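Side-chain contacts in MPT synthase subunit 2 (Burkholderia ambifaria, PDB 7L32), which probably catalyses, as the large subunit of molybdopterin synthase, the transfer of sulfur that converts precursor Z into molybdopterin: residues G78-G83 and A155-E160; T11-T16 and N22-A27; L59-Y62 and T66-A69. One frame throughout, in Å; residues are numbered along the deposited sequence.

Interaction 1. Residues G78-G83 and A155-E160; sequences GRRWPG and ARWGVE
Arg-80 and Trp-157, whose CA atoms lie 10.1 Å apart, mark the nearest approach of two backbones that meet where helices finish. Arg-80 sits at the end of helix 65-80, and Trp-81 is the first residue beyond it to leave helical angles. On the other side the chain leaves helix 151-156 through a Schellman motif, with Gly-158 at positive phi (83°) and its N bonded to Ala-155 O. The side chain of Arg-80, extended from CG to NE, bridges the gap and grips the carbonyl oxygen of Trp-157 end-on with both terminal nitrogens. NH1 donates to Trp-157 O over 3.0 Å and NH2 to the same Trp-157 O over 3.1 Å. The oxygen lies in the guanidinium plane, but both bonds are bent, with N-H...O angles near 150°. Val-159 CG1 approaches the same edge at NH2. Beside this grip the two indoles cross at about a right angle: the rim of Trp-81, at CH2, comes 3.8 Å from CZ3 of Trp-157. One face of Trp-81 carries the CB of Arg-80, and one face of Trp-157 carries CG of Arg-156 over its centre. Helix 111-128 completes the patch: Trp-81 packs on Ala-116 and Ser-117, while Trp-157 NE1 is hydrogen-bonded to Asp-123 OD2 and its ring meets Phe-120 edge-to-face. Arg-80 NE is salt-bridged to Glu-76, one turn back, which steadies the guanidinium. A main-chain oxygen at a helix C-terminal end probably carries extra negative charge, which would suit this cationic, two-pronged donor at the surface.

Interaction 2. Residues T11-T16 and N22-A27; sequences TIRIQT and NAEVAA
Arg-13 and Glu-24 join strand 11-15 to helix 21-30, the first strand and helix of a chain whose family has the alpha/beta-hammerhead fold. Their side chains come from opposite directions and meet in a salt bridge over strand 85-91, where both also touch Val-89. Arg-13 NH2 donates to Glu-24 OE2 over 3.0 Å in a nearly straight bond (168°). The second link, from NH1 to OE1, is weak at 3.5 Å; with the guanidinium and carboxylate planes 52° apart the two groups do not pair evenly. Two residues along the strand, Gln-15 supplies the other acceptor: its OE1 takes the NE of Arg-13 at 2.9 Å and the NH2 of Arg-13 at 3.1 Å, a side-on grip by two nitrogens on one oxygen. Thus NH2 serves Gln-15 and Glu-24 together, and the guanidinium is held along two edges. A bend at chi3 turns the arginine end away from its own strand toward Glu-24, with Gln-15 OE1 alongside. Gln-15 is anchored in turn by NE2 on Asp-17 O, which fixes which way its amide faces. The NH2 of Arg-13 meets Glu-24 OE2 from above the carboxylate plane, 54° out of it.

Interaction 3. Residues L59-Y62 and T66-A69; sequences LEHY and TEKA
His-61, the first residue of 59-62 to touch residues 66-69, lays its CB against Thr-66, 3.5 Å from OG1. With CG between the backbone N and the carbonyl carbon (chi1 69°), its imidazole swings to the side where Glu-67 stands. The ring and carboxylate are turned 72° to each other, and CD2 at the ring edge lies 3.9 Å from Glu-67 OE1, too far for more than loose packing. A water in the ring plane makes the polar link instead: it lies 2.8 Å from His-61 NE2 and donates to Glu-67 OE2, though the length of that second bond is doubtful. At Tyr-62 the main chain takes over. Its N donates to Thr-66 OG1 over 2.9 Å, and its O accepts from Thr-66 N over 2.9 Å in an almost linear bond (173°) lying in the carbonyl plane. Thr-66 OG1, anti to its own carbonyl carbon and beside the backbone N, accepts from Tyr-62 N and also bonds Pro-130 O; this buried hydroxyl fastens the turn to the chain just before strand 131-136. The Tyr-62 ring leads away from the helix, the residue packing on Trp-132. Glu-67, bent at chi2, reaches back so that OE1 takes the N of Gly-64, just before the helix; its negative charge there would probably suit the helix N-terminal end. This matches the N3-to-N-cap bond of a capping box, without the reciprocal half, since Gly-64 has no side chain. The reciprocal Tyr-62 and Thr-66 bonds close a tight strand-to-helix turn, from strand 57-61 into helix 65-80, within the alpha/beta-hammerhead fold of the MoaE family.

From the N terminus, interaction 2 comes first, closing the short loop between strand 11-15 and helix 21-30. Interaction 3 then closes the still shorter turn between strand 57-61 and helix 65-80, and interaction 1 spans 71 residues from the far end of that helix to the chain's C-terminal tail. The three follow in series, none nested or crossed. Interactions 2 and 3 touch through Ile-14, whose CD1 lies 3.5 Å from Glu-67 CD, so strand 11-15, outermost in the mixed sheet within this chain, packs on helix 65-80. Interactions 1 and 3 sit at opposite ends of this helix, their centres about 22 Å apart, linking it to the antiparallel sheet and the terminal helix.

Interaction 1. Residues G78-G83 and A155-E160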
loop_
_atom_site.group_PDB
_atom_site.type_symbol
_atom_site.label_atom_id
_atom_site.label_comp_id
_atom_site.label_asym_id
_atom_site.label_seq_id
_atom_site.Cartn_x
_atom_site.Cartn_y
_atom_site.Cartn_z
ATOM N N GLY A 78 -4.111 15.629 3.582
ATOM C CA GLY A 78 -5.073 15.753 4.662
ATOM C C GLY A 78 -6.214 16.708 4.356
ATOM O O GLY A 78 -7.329 16.530 4.863
ATOM N N ARG A 79 -5.951 17.751 3.559
ATOM C CA ARG A 79 -7.018 18.660 3.143
ATOM C C ARG A 79 -8.000 17.955 2.210
ATOM O O ARG A 79 -9.212 18.185 2.282
ATOM C CB ARG A 79 -6.418 19.881 2.431
ATOM C CG ARG A 79 -7.415 21.037 2.199
ATOM C CD ARG A 79 -6.883 22.091 1.222
ATOM N NE ARG A 79 -6.712 21.505 -0.101
ATOM C CZ ARG A 79 -7.709 21.291 -0.954
ATOM N NH1 ARG A 79 -8.955 21.643 -0.666
ATOM N NH2 ARG A 79 -7.453 20.698 -2.122
ATOM N N ARG A 80 -7.489 17.123 1.308
ATOM C CA ARG A 80 -8.342 16.457 0.324
ATOM C C ARG A 80 -9.126 15.303 0.940
ATOM O O ARG A 80 -10.272 15.058 0.551
ATOM C CB ARG A 80 -7.505 15.941 -0.840
ATOM C CG ARG A 80 -6.951 17.034 -1.774
ATOM C CD ARG A 80 -5.918 16.460 -2.743
ATOM N NE ARG A 80 -5.409 17.471 -3.677
ATOM C CZ ARG A 80 -5.556 17.414 -4.990
ATOM N NH1 ARG A 80 -6.180 16.389 -5.576
ATOM N NH2 ARG A 80 -5.039 18.383 -5.742
ATOM N N TRP A 81 -8.527 14.587 1.889
ATOM C CA TRP A 81 -9.157 13.427 2.535
ATOM C C TRP A 81 -9.124 13.666 4.036
ATOM O O TRP A 81 -8.240 13.157 4.742
ATOM C CB TRP A 81 -8.456 12.112 2.164
ATOM C CG TRP A 81 -8.573 11.762 0.702
ATOM C CD1 TRP A 81 -9.644 11.157 0.071
ATOM C CD2 TRP A 81 -7.599 12.023 -0.321
ATOM N NE1 TRP A 81 -9.383 11.034 -1.275
ATOM C CE2 TRP A 81 -8.136 11.552 -1.541
ATOM C CE3 TRP A 81 -6.325 12.621 -0.319
ATOM C CZ2 TRP A 81 -7.444 11.655 -2.761
ATOM C CZ3 TRP A 81 -5.624 12.715 -1.530
ATOM C CH2 TRP A 81 -6.196 12.245 -2.738
ATOM N N PRO A 82 -10.059 14.461 4.555
ATOM C CA PRO A 82 -10.080 14.718 6.002
ATOM C C PRO A 82 -10.179 13.409 6.777
ATOM O O PRO A 82 -10.872 12.477 6.362
ATOM C CB PRO A 82 -11.332 15.588 6.189
ATOM C CG PRO A 82 -11.498 16.281 4.852
ATOM C CD PRO A 82 -11.075 15.252 3.833
ATOM N N GLY A 83 -9.430 13.322 7.878
ATOM C CA GLY A 83 -9.454 12.150 8.736
ATOM C C GLY A 83 -8.354 11.128 8.485
ATOM O O GLY A 83 -8.282 10.134 9.217
ATOM N N ALA A 155 -3.248 15.503 -14.251
ATOM C CA ALA A 155 -4.630 15.614 -14.687
ATOM C C ALA A 155 -5.553 14.889 -13.719
ATOM O O ALA A 155 -6.628 15.397 -13.380
ATOM C CB ALA A 155 -4.781 15.065 -16.109
ATOM N N ARG A 156 -5.129 13.714 -13.238
ATOM C CA ARG A 156 -5.960 12.939 -12.326
ATOM C C ARG A 156 -6.283 13.729 -11.068
ATOM O O ARG A 156 -7.414 13.688 -10.574
ATOM C CB ARG A 156 -5.259 11.626 -11.949
ATOM C CG ARG A 156 -5.981 10.877 -10.831
ATOM C CD ARG A 156 -5.334 9.520 -10.511
ATOM N NE ARG A 156 -6.121 8.754 -9.548
ATOM C CZ ARG A 156 -5.722 7.607 -9.006
ATOM N NH1 ARG A 156 -4.539 7.084 -9.285
ATOM N NH2 ARG A 156 -6.526 6.973 -8.157
ATOM N N TRP A 157 -5.307 14.450 -10.524
ATOM C CA TRP A 157 -5.501 15.138 -9.256
ATOM C C TRP A 157 -6.000 16.583 -9.419
ATOM O O TRP A 157 -6.063 17.313 -8.431
ATOM C CB TRP A 157 -4.224 15.073 -8.404
ATOM C CG TRP A 157 -3.709 13.647 -8.147
ATOM C CD1 TRP A 157 -2.479 13.144 -8.495
ATOM C CD2 TRP A 157 -4.420 12.554 -7.518
ATOM N NE1 TRP A 157 -2.381 11.818 -8.115
ATOM C CE2 TRP A 157 -3.551 11.437 -7.509
ATOM C CE3 TRP A 157 -5.703 12.422 -6.950
ATOM C CZ2 TRP A 157 -3.924 10.186 -6.963
ATOM C CZ3 TRP A 157 -6.078 11.178 -6.410
ATOM C CH2 TRP A 157 -5.185 10.084 -6.412
ATOM N N GLY A 158 -6.298 17.020 -10.644
ATOM C CA GLY A 158 -6.917 18.314 -10.904
ATOM C C GLY A 158 -5.997 19.511 -10.950
ATOM O O GLY A 158 -6.465 20.642 -10.787
ATOM N N VAL A 159 -4.713 19.313 -11.232
ATOM C CA VAL A 159 -3.745 20.405 -11.265
ATOM C C VAL A 159 -3.176 20.541 -12.675
ATOM O O VAL A 159 -3.131 19.577 -13.446
ATOM C CB VAL A 159 -2.620 20.208 -10.221
ATOM C CG1 VAL A 159 -3.206 20.090 -8.807
ATOM C CG2 VAL A 159 -1.785 19.003 -10.555
ATOM N N GLU A 160 -2.850 21.773 -13.050
ATOM C CA GLU A 160 -2.244 22.030 -14.355
ATOM C C GLU A 160 -0.970 22.857 -14.218
ATOM O O GLU A 160 -1.015 24.087 -14.245
ATOM C CB GLU A 160 -3.231 22.739 -15.283
#

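Interaction 2. Residues T11-T16 and N22-A27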
loop_
_atom_site.group_PDB
_atom_site.type_symbol
_atom_site.label_atom_id
_atom_site.label_comp_id
_atom_site.label_asym_id
_atom_site.label_seq_id
_atom_site.Cartn_x
_atom_site.Cartn_y
_atom_site.Cartn_z
ATOM N N THR A 11 4.072 12.498 10.353
ATOM C CA THR A 11 5.474 12.191 10.642
ATOM C C THR A 11 6.254 12.027 9.341
ATOM O O THR A 11 5.978 11.114 8.555
ATOM C CB THR A 11 5.570 10.924 11.485
ATOM O OG1 THR A 11 4.869 11.126 12.719
ATOM C CG2 THR A 11 7.013 10.571 11.745
ATOM N N ILE A 12 7.203 12.926 9.095
ATOM C CA ILE A 12 7.967 12.963 7.854
ATOM C C ILE A 12 9.443 12.989 8.213
ATOM O O ILE A 12 9.858 13.820 9.025
ATOM C CB ILE A 12 7.592 14.193 6.995
ATOM C CG1 ILE A 12 6.288 13.964 6.225
ATOM C CG2 ILE A 12 8.732 14.563 6.057
ATOM C CD1 ILE A 12 5.029 14.179 7.029
ATOM N N ARG A 13 10.237 12.103 7.600
ATOM C CA ARG A 13 11.655 11.986 7.928
ATOM C C ARG A 13 12.488 11.711 6.683
ATOM O O ARG A 13 12.070 10.960 5.798
ATOM C CB ARG A 13 11.873 10.834 8.927
ATOM C CG ARG A 13 12.763 11.104 10.080
ATOM C CD ARG A 13 12.459 10.091 11.176
ATOM N NE ARG A 13 12.687 8.711 10.767
ATOM C CZ ARG A 13 11.797 7.737 10.907
ATOM N NH1 ARG A 13 10.602 7.965 11.426
ATOM N NH2 ARG A 13 12.127 6.497 10.551
ATOM N N ILE A 14 13.671 12.310 6.636
ATOM C CA ILE A 14 14.704 12.001 5.653
ATOM C C ILE A 14 15.919 11.492 6.420
ATOM O O ILE A 14 16.378 12.153 7.361
ATOM C CB ILE A 14 15.071 13.235 4.801
ATOM C CG1 ILE A 14 13.885 13.635 3.913
ATOM C CG2 ILE A 14 16.310 12.948 3.950
ATOM C CD1 ILE A 14 13.963 15.058 3.400
ATOM N N GLN A 15 16.462 10.346 6.004
ATOM C CA GLN A 15 17.536 9.712 6.758
ATOM C C GLN A 15 18.423 8.907 5.818
ATOM O O GLN A 15 18.018 8.543 4.715
ATOM C CB GLN A 15 16.984 8.795 7.853
ATOM C CG GLN A 15 16.204 7.595 7.284
ATOM C CD GLN A 15 15.452 6.820 8.355
ATOM O OE1 GLN A 15 14.794 7.410 9.216
ATOM N NE2 GLN A 15 15.562 5.495 8.319
ATOM N N THR A 16 19.632 8.599 6.283
ATOM C CA THR A 16 20.498 7.691 5.538
ATOM C C THR A 16 20.272 6.237 5.935
ATOM O O THR A 16 20.398 5.347 5.085
ATOM C CB THR A 16 21.982 8.034 5.733
ATOM O OG1 THR A 16 22.339 7.925 7.116
ATOM C CG2 THR A 16 22.311 9.449 5.218
ATOM N N ASN A 22 7.506 -2.525 9.079
ATOM C CA ASN A 22 6.675 -2.984 10.200
ATOM C C ASN A 22 6.651 -1.961 11.324
ATOM O O ASN A 22 5.584 -1.589 11.826
ATOM C CB ASN A 22 7.206 -4.307 10.772
ATOM C CG ASN A 22 6.658 -5.515 10.076
ATOM O OD1 ASN A 22 5.879 -5.394 9.138
ATOM N ND2 ASN A 22 7.080 -6.711 10.523
ATOM N N ALA A 23 7.834 -1.529 11.762
ATOM C CA ALA A 23 7.918 -0.577 12.863
ATOM C C ALA A 23 7.232 0.737 12.512
ATOM O O ALA A 23 6.531 1.318 13.353
ATOM C CB ALA A 23 9.379 -0.347 13.247
ATOM N N GLU A 24 7.415 1.227 11.277
ATOM C CA GLU A 24 6.779 2.490 10.896
ATOM C C GLU A 24 5.268 2.344 10.841
ATOM O O GLU A 24 4.536 3.241 11.269
ATOM C CB GLU A 24 7.316 2.994 9.553
ATOM C CG GLU A 24 8.830 3.258 9.525
ATOM C CD GLU A 24 9.299 4.281 10.574
ATOM O OE1 GLU A 24 8.554 5.237 10.885
ATOM O OE2 GLU A 24 10.425 4.126 11.090
ATOM N N VAL A 25 4.787 1.209 10.326
ATOM C CA VAL A 25 3.351 0.953 10.261
ATOM C C VAL A 25 2.755 0.863 11.662
ATOM O O VAL A 25 1.708 1.461 11.940
ATOM C CB VAL A 25 3.094 -0.318 9.427
ATOM C CG1 VAL A 25 1.740 -0.955 9.752
ATOM C CG2 VAL A 25 3.203 0.026 7.959
ATOM N N ALA A 26 3.433 0.162 12.577
ATOM C CA ALA A 26 2.928 0.047 13.946
ATOM C C ALA A 26 2.850 1.405 14.635
ATOM O O ALA A 26 1.883 1.689 15.356
ATOM C CB ALA A 26 3.802 -0.901 14.767
ATOM N N ALA A 27 3.853 2.259 14.432
ATOM C CA ALA A 27 3.812 3.581 15.046
ATOM C C ALA A 27 2.670 4.422 14.477
ATOM O O ALA A 27 1.988 5.128 15.231
ATOM C CB ALA A 27 5.157 4.285 14.871
#

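Interaction 3. Residues L59-Y62 and T66-A69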
loop_
_atom_site.group_PDB
_atom_site.type_symbol
_atom_site.label_atom_id
_atom_site.label_comp_id
_atom_site.label_asym_id
_atom_site.label_seq_id
_atom_site.Cartn_x
_atom_site.Cartn_y
_atom_site.Cartn_z
ATOM N N LEU A 59 21.769 9.828 -3.914
ATOM C CA LEU A 59 20.666 10.767 -3.744
ATOM C C LEU A 59 21.006 11.773 -2.655
ATOM O O LEU A 59 21.514 11.395 -1.596
ATOM C CB LEU A 59 19.361 10.067 -3.322
ATOM C CG LEU A 59 18.289 9.736 -4.347
ATOM C CD1 LEU A 59 17.018 9.236 -3.623
ATOM C CD2 LEU A 59 18.010 10.955 -5.210
ATOM N N GLU A 60 20.669 13.040 -2.894
ATOM C CA GLU A 60 20.822 14.084 -1.891
ATOM C C GLU A 60 19.575 14.951 -1.871
ATOM O O GLU A 60 18.929 15.160 -2.900
ATOM C CB GLU A 60 22.071 14.954 -2.155
ATOM C CG GLU A 60 23.410 14.289 -1.815
ATOM C CD GLU A 60 23.377 13.454 -0.533
ATOM O OE1 GLU A 60 22.772 13.899 0.476
ATOM O OE2 GLU A 60 23.953 12.340 -0.534
ATOM N N HIS A 61 19.246 15.446 -0.687
ATOM C CA HIS A 61 18.122 16.345 -0.484
ATOM C C HIS A 61 18.664 17.739 -0.182
ATOM O O HIS A 61 19.878 17.947 -0.110
ATOM C CB HIS A 61 17.223 15.848 0.655
ATOM C CG HIS A 61 17.866 15.935 2.008
ATOM N ND1 HIS A 61 19.078 15.344 2.294
ATOM C CD2 HIS A 61 17.477 16.562 3.145
ATOM C CE1 HIS A 61 19.404 15.592 3.550
ATOM N NE2 HIS A 61 18.449 16.330 4.089
ATOM N N TYR A 62 17.747 18.706 -0.033
ATOM C CA TYR A 62 18.078 20.062 0.403
ATOM C C TYR A 62 17.670 20.172 1.871
ATOM O O TYR A 62 16.469 20.273 2.167
ATOM C CB TYR A 62 17.333 21.090 -0.460
ATOM C CG TYR A 62 17.751 22.568 -0.323
ATOM C CD1 TYR A 62 18.255 23.078 0.867
ATOM C CD2 TYR A 62 17.605 23.443 -1.395
ATOM C CE1 TYR A 62 18.618 24.428 0.985
ATOM C CE2 TYR A 62 17.965 24.786 -1.291
ATOM C CZ TYR A 62 18.466 25.275 -0.097
ATOM O OH TYR A 62 18.822 26.609 0.012
ATOM N N THR A 66 13.648 20.192 1.711
ATOM C CA THR A 66 12.953 18.999 1.239
ATOM C C THR A 66 11.934 18.519 2.271
ATOM O O THR A 66 10.816 18.146 1.908
ATOM C CB THR A 66 13.953 17.893 0.889
ATOM O OG1 THR A 66 14.888 18.384 -0.082
ATOM C CG2 THR A 66 13.216 16.654 0.283
ATOM N N GLU A 67 12.292 18.539 3.561
ATOM C CA GLU A 67 11.333 18.137 4.596
ATOM C C GLU A 67 10.088 19.017 4.565
ATOM O O GLU A 67 8.961 18.513 4.648
ATOM C CB GLU A 67 11.984 18.205 5.982
ATOM C CG GLU A 67 12.986 17.084 6.272
ATOM C CD GLU A 67 14.435 17.457 5.971
ATOM O OE1 GLU A 67 14.694 18.392 5.171
ATOM O OE2 GLU A 67 15.327 16.788 6.534
ATOM N N LYS A 68 10.267 20.336 4.417
ATOM C CA LYS A 68 9.110 21.226 4.365
ATOM C C LYS A 68 8.216 20.915 3.168
ATOM O O LYS A 68 6.986 20.988 3.274
ATOM C CB LYS A 68 9.572 22.684 4.343
ATOM C CG LYS A 68 9.986 23.166 5.725
ATOM C CD LYS A 68 10.491 24.602 5.718
ATOM C CE LYS A 68 11.147 24.956 7.047
ATOM N NZ LYS A 68 12.536 24.400 7.167
ATOM N N ALA A 69 8.809 20.559 2.024
ATOM C CA ALA A 69 8.002 20.168 0.866
ATOM C C ALA A 69 7.207 18.899 1.152
ATOM O O ALA A 69 6.027 18.781 0.774
ATOM C CB ALA A 69 8.905 19.963 -0.357
HETATM O O HOH W 1 17.804 17.136 6.641
#